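Local coordinates for DUF3218 domain-containing protein (Pseudomonas aeruginosa, PDB 2IGS) that is of unknown function, although its mainly helical fold belongs to a family grouped with the lysozyme-like proteins, at residues F[159-173]-F[205-217]. Numbering follows the deposited sequence.
Sequences LTPGTWQAMTLPEDI and TAVTLLLAYFAAI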
loop_
_atom_site.group_PDB
_atom_site.type_symbol
_atom_site.label_atom_id
_atom_site.label_comp_id
_atom_site.label_asym_id
_atom_site.label_seq_id
_atom_site.Cartn_x
_atom_site.Cartn_y
_atom_site.Cartn_z
ATOM N N LEU F 159 -16.970 27.557 6.293
ATOM C CA LEU F 159 -18.289 27.041 6.606
ATOM C C LEU F 159 -19.285 27.292 5.474
ATOM O O LEU F 159 -19.361 28.385 4.903
ATOM C CB LEU F 159 -18.773 27.659 7.919
ATOM C CG LEU F 159 -20.174 27.427 8.441
ATOM C CD1 LEU F 159 -20.442 25.953 8.537
ATOM C CD2 LEU F 159 -20.239 28.078 9.783
ATOM N N THR F 160 -20.041 26.255 5.148
ATOM C CA THR F 160 -20.978 26.292 4.029
ATOM C C THR F 160 -22.292 26.958 4.474
ATOM O O THR F 160 -22.736 26.731 5.614
ATOM C CB THR F 160 -21.213 24.847 3.553
ATOM O OG1 THR F 160 -20.088 24.399 2.778
ATOM C CG2 THR F 160 -22.455 24.733 2.736
ATOM N N PRO F 161 -22.927 27.783 3.592
ATOM C CA PRO F 161 -24.230 28.372 3.939
ATOM C C PRO F 161 -25.275 27.308 4.287
ATOM O O PRO F 161 -26.172 27.568 5.093
ATOM C CB PRO F 161 -24.641 29.121 2.658
ATOM C CG PRO F 161 -23.811 28.524 1.564
ATOM C CD PRO F 161 -22.500 28.206 2.245
ATOM N N GLY F 162 -25.144 26.125 3.689
ATOM C CA GLY F 162 -26.018 24.990 3.978
ATOM C C GLY F 162 -25.796 24.365 5.342
ATOM O O GLY F 162 -26.735 24.208 6.123
ATOM N N THR F 163 -24.552 23.997 5.632
ATOM C CA THR F 163 -24.207 23.386 6.926
ATOM C C THR F 163 -24.337 24.381 8.082
ATOM O O THR F 163 -24.520 23.976 9.227
ATOM C CB THR F 163 -22.835 22.647 6.900
ATOM O OG1 THR F 163 -22.080 22.930 8.085
ATOM C CG2 THR F 163 -22.060 23.069 5.724
ATOM N N TRP F 164 -24.279 25.671 7.754
ATOM C CA TRP F 164 -24.637 26.742 8.679
ATOM C C TRP F 164 -26.123 26.703 9.053
ATOM O O TRP F 164 -26.482 26.832 10.228
ATOM C CB TRP F 164 -24.271 28.094 8.076
ATOM C CG TRP F 164 -24.896 29.261 8.756
ATOM C CD1 TRP F 164 -25.922 30.016 8.287
ATOM C CD2 TRP F 164 -24.534 29.819 10.025
ATOM N NE1 TRP F 164 -26.221 31.011 9.174
ATOM C CE2 TRP F 164 -25.383 30.918 10.251
ATOM C CE3 TRP F 164 -23.570 29.503 10.988
ATOM C CZ2 TRP F 164 -25.310 31.700 11.400
ATOM C CZ3 TRP F 164 -23.495 30.292 12.134
ATOM C CH2 TRP F 164 -24.365 31.374 12.329
ATOM N N GLN F 165 -26.974 26.528 8.041
ATOM C CA GLN F 165 -28.423 26.418 8.228
ATOM C C GLN F 165 -28.768 25.202 9.094
ATOM O O GLN F 165 -29.731 25.235 9.871
ATOM C CB GLN F 165 -29.141 26.306 6.873
ATOM C CG GLN F 165 -29.135 27.569 6.003
ATOM C CD GLN F 165 -29.794 27.352 4.644
ATOM O OE1 GLN F 165 -30.873 26.764 4.548
ATOM N NE2 GLN F 165 -29.146 27.831 3.587
ATOM N N ALA F 166 -27.966 24.143 8.953
ATOM C CA ALA F 166 -28.170 22.874 9.668
ATOM C C ALA F 166 -27.687 22.883 11.136
ATOM O O ALA F 166 -27.942 21.926 11.882
ATOM C CB ALA F 166 -27.497 21.743 8.917
HETATM N N MSE F 167 -26.980 23.943 11.535
HETATM C CA MSE F 167 -26.497 24.070 12.905
HETATM C C MSE F 167 -27.629 24.425 13.868
HETATM O O MSE F 167 -28.451 25.279 13.572
HETATM C CB MSE F 167 -25.395 25.118 12.979
HETATM C CG MSE F 167 -24.063 24.594 12.490
HETATM SE SE MSE F 167 -22.712 25.955 12.185
HETATM C CE MSE F 167 -21.860 25.011 10.747
ATOM N N THR F 168 -27.665 23.762 15.017
ATOM C CA THR F 168 -28.624 24.100 16.079
ATOM C C THR F 168 -28.010 25.158 17.027
ATOM O O THR F 168 -27.071 24.874 17.792
ATOM C CB THR F 168 -29.054 22.840 16.853
ATOM O OG1 THR F 168 -29.442 21.832 15.920
ATOM C CG2 THR F 168 -30.226 23.138 17.755
ATOM N N LEU F 169 -28.557 26.370 16.960
ATOM C CA LEU F 169 -27.952 27.549 17.570
ATOM C C LEU F 169 -29.027 28.575 17.944
ATOM O O LEU F 169 -29.916 28.851 17.127
ATOM C CB LEU F 169 -26.972 28.148 16.562
ATOM C CG LEU F 169 -25.713 28.911 16.961
ATOM C CD1 LEU F 169 -24.964 28.285 18.117
ATOM C CD2 LEU F 169 -24.824 28.991 15.733
ATOM N N PRO F 170 -28.978 29.130 19.178
ATOM C CA PRO F 170 -29.935 30.195 19.517
ATOM C C PRO F 170 -29.824 31.377 18.559
ATOM O O PRO F 170 -28.737 31.635 18.007
ATOM C CB PRO F 170 -29.524 30.631 20.933
ATOM C CG PRO F 170 -28.155 30.091 21.137
ATOM C CD PRO F 170 -28.080 28.833 20.305
ATOM N N GLU F 171 -30.953 32.063 18.373
ATOM C CA GLU F 171 -31.110 33.206 17.468
ATOM C C GLU F 171 -29.949 34.202 17.501
ATOM O O GLU F 171 -29.378 34.537 16.458
ATOM C CB GLU F 171 -32.418 33.952 17.777
ATOM C CG GLU F 171 -33.686 33.243 17.311
ATOM C CD GLU F 171 -34.975 33.915 17.795
ATOM O OE1 GLU F 171 -35.021 35.165 17.868
ATOM O OE2 GLU F 171 -35.943 33.183 18.098
ATOM N N ASP F 172 -29.613 34.664 18.702
ATOM C CA ASP F 172 -28.661 35.783 18.889
ATOM C C ASP F 172 -27.220 35.466 18.463
ATOM O O ASP F 172 -26.515 36.337 17.959
ATOM C CB ASP F 172 -28.695 36.295 20.329
ATOM C CG ASP F 172 -29.972 37.061 20.650
ATOM O OD1 ASP F 172 -30.314 37.164 21.846
ATOM O OD2 ASP F 172 -30.630 37.571 19.712
ATOM N N ILE F 173 -26.804 34.218 18.666
ATOM C CA ILE F 173 -25.510 33.730 18.179
ATOM C C ILE F 173 -25.531 33.556 16.660
ATOM O O ILE F 173 -24.593 33.945 15.959
ATOM C CB ILE F 173 -25.073 32.421 18.907
ATOM C CG1 ILE F 173 -25.194 32.591 20.428
ATOM C CG2 ILE F 173 -23.634 32.055 18.532
ATOM C CD1 ILE F 173 -24.692 31.415 21.234
ATOM N N THR F 205 -21.115 31.614 25.344
ATOM C CA THR F 205 -21.736 31.609 24.005
ATOM C C THR F 205 -20.766 31.168 22.892
ATOM O O THR F 205 -21.198 30.639 21.861
ATOM C CB THR F 205 -22.292 32.984 23.624
ATOM O OG1 THR F 205 -21.283 33.966 23.870
ATOM C CG2 THR F 205 -23.584 33.332 24.415
ATOM N N ALA F 206 -19.475 31.426 23.089
ATOM C CA ALA F 206 -18.397 30.834 22.260
ATOM C C ALA F 206 -18.412 29.305 22.347
ATOM O O ALA F 206 -18.204 28.630 21.345
ATOM C CB ALA F 206 -17.054 31.350 22.684
ATOM N N VAL F 207 -18.641 28.753 23.542
ATOM C CA VAL F 207 -18.709 27.298 23.673
ATOM C C VAL F 207 -19.980 26.758 22.987
ATOM O O VAL F 207 -19.937 25.697 22.382
ATOM C CB VAL F 207 -18.616 26.810 25.143
ATOM C CG1 VAL F 207 -18.957 25.325 25.228
ATOM C CG2 VAL F 207 -17.236 27.108 25.778
ATOM N N THR F 208 -21.089 27.503 23.074
ATOM C CA THR F 208 -22.342 27.172 22.359
ATOM C C THR F 208 -22.107 27.072 20.834
ATOM O O THR F 208 -22.551 26.117 20.196
ATOM C CB THR F 208 -23.478 28.187 22.666
ATOM O OG1 THR F 208 -23.563 28.398 24.077
ATOM C CG2 THR F 208 -24.835 27.709 22.168
ATOM N N LEU F 209 -21.413 28.063 20.276
ATOM C CA LEU F 209 -21.086 28.109 18.863
ATOM C C LEU F 209 -20.199 26.930 18.507
ATOM O O LEU F 209 -20.450 26.256 17.483
ATOM C CB LEU F 209 -20.369 29.434 18.515
ATOM C CG LEU F 209 -19.805 29.666 17.100
ATOM C CD1 LEU F 209 -20.956 29.784 16.083
ATOM C CD2 LEU F 209 -18.890 30.918 17.019
ATOM N N LEU F 210 -19.186 26.682 19.354
ATOM C CA LEU F 210 -18.210 25.612 19.138
ATOM C C LEU F 210 -18.881 24.247 18.964
ATOM O O LEU F 210 -18.559 23.500 18.048
ATOM C CB LEU F 210 -17.195 25.547 20.295
ATOM C CG LEU F 210 -16.104 24.469 20.203
ATOM C CD1 LEU F 210 -15.044 24.845 19.152
ATOM C CD2 LEU F 210 -15.440 24.224 21.552
ATOM N N LEU F 211 -19.794 23.938 19.872
ATOM C CA LEU F 211 -20.512 22.674 19.856
ATOM C C LEU F 211 -21.500 22.591 18.692
ATOM O O LEU F 211 -21.661 21.536 18.113
ATOM C CB LEU F 211 -21.244 22.482 21.194
ATOM C CG LEU F 211 -20.339 22.323 22.419
ATOM C CD1 LEU F 211 -21.151 22.210 23.697
ATOM C CD2 LEU F 211 -19.379 21.144 22.247
ATOM N N ALA F 212 -22.151 23.699 18.350
ATOM C CA ALA F 212 -23.071 23.706 17.209
ATOM C C ALA F 212 -22.383 23.341 15.891
ATOM O O ALA F 212 -22.867 22.502 15.128
ATOM C CB ALA F 212 -23.758 25.082 17.082
ATOM N N TYR F 213 -21.280 24.032 15.629
ATOM C CA TYR F 213 -20.403 23.821 14.486
ATOM C C TYR F 213 -19.899 22.385 14.452
ATOM O O TYR F 213 -20.141 21.658 13.491
ATOM C CB TYR F 213 -19.237 24.795 14.607
ATOM C CG TYR F 213 -18.165 24.661 13.547
ATOM C CD1 TYR F 213 -18.320 25.249 12.297
ATOM C CD2 TYR F 213 -16.958 24.008 13.824
ATOM C CE1 TYR F 213 -17.338 25.139 11.314
ATOM C CE2 TYR F 213 -15.951 23.897 12.841
ATOM C CZ TYR F 213 -16.153 24.463 11.593
ATOM O OH TYR F 213 -15.189 24.372 10.608
ATOM N N PHE F 214 -19.229 21.962 15.519
ATOM C CA PHE F 214 -18.607 20.638 15.537
ATOM C C PHE F 214 -19.583 19.481 15.572
ATOM O O PHE F 214 -19.208 18.346 15.311
ATOM C CB PHE F 214 -17.555 20.520 16.658
ATOM C CG PHE F 214 -16.191 20.978 16.235
ATOM C CD1 PHE F 214 -15.435 20.218 15.341
ATOM C CD2 PHE F 214 -15.684 22.183 16.679
ATOM C CE1 PHE F 214 -14.182 20.650 14.925
ATOM C CE2 PHE F 214 -14.438 22.620 16.276
ATOM C CZ PHE F 214 -13.678 21.848 15.407
ATOM N N ALA F 215 -20.836 19.772 15.891
ATOM C CA ALA F 215 -21.891 18.786 15.768
ATOM C C ALA F 215 -22.334 18.652 14.304
ATOM O O ALA F 215 -22.738 17.576 13.874
ATOM C CB ALA F 215 -23.090 19.160 16.664
ATOM N N ALA F 216 -22.279 19.750 13.555
ATOM C CA ALA F 216 -22.857 19.775 12.221
ATOM C C ALA F 216 -21.841 19.415 11.135
ATOM O O ALA F 216 -22.181 18.834 10.087
ATOM C CB ALA F 216 -23.454 21.138 11.945
ATOM N N ILE F 217 -20.589 19.738 11.416
ATOM C CA ILE F 217 -19.583 19.901 10.390
ATOM C C ILE F 217 -19.095 18.569 9.822
ATOM O O ILE F 217 -18.661 18.512 8.664
ATOM C CB ILE F 217 -18.447 20.816 10.928
ATOM C CG1 ILE F 217 -18.240 22.033 10.012
ATOM C CG2 ILE F 217 -17.190 20.031 11.318
ATOM C CD1 ILE F 217 -17.851 21.724 8.583
HETATM O O HOH W 1 -25.361 21.856 15.532
#
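I173, L169 and M167 pack against T205, A212 and A216 on one face of the C-terminal helix 203-216, a worked example of loop-on-helix packing within the largely helical DUF3218 domain, whose family is grouped with the lysozyme clan. The loop and short helices of 159-173 run along that face, and no direct hydrogen bond crosses between the two segments. At T205 the contact is with the tip of I173: CD1 of I173 rests 3.6 Å from the carbonyl O of T205, while the hydroxyl of T205 is turned to the backbone N of R202. One turn on, the same CD1 of I173 lies 3.7 Å from CB of T208. T208 also offers its methyl, anti to the backbone N (chi1 -48° for OG1), and CG2 meets CD of P170 tip to tip at 3.9 Å; its OG1 bonds back to the carbonyl of T204. L209 crosses two side chains at a slant, CD1 against CD2 of L169 and CB against CG2 of I173. At A212 the backbones come nearest, the CA atoms of M167 and A212 being 5.5 Å apart, consistent with the small side chain. CB of A212 touches CD1 of L169 and packs 3.4 Å from the carbonyl O of T168, an oxygen whose hydrogen bond comes from ND2 of N105 on helix 87-113. A single water bridges the two backbones, accepting from N of T168 and donating to O of A212 at 2.6 Å. Y213 lies alongside selenomethionine M167, with SE of M167 3.9 Å from CA of Y213, and its ring edge meets CD2 of L159. At A216 the methyl CB packs 3.6 Å from CG of M167, which chi1 of -78° sets beside its own backbone N.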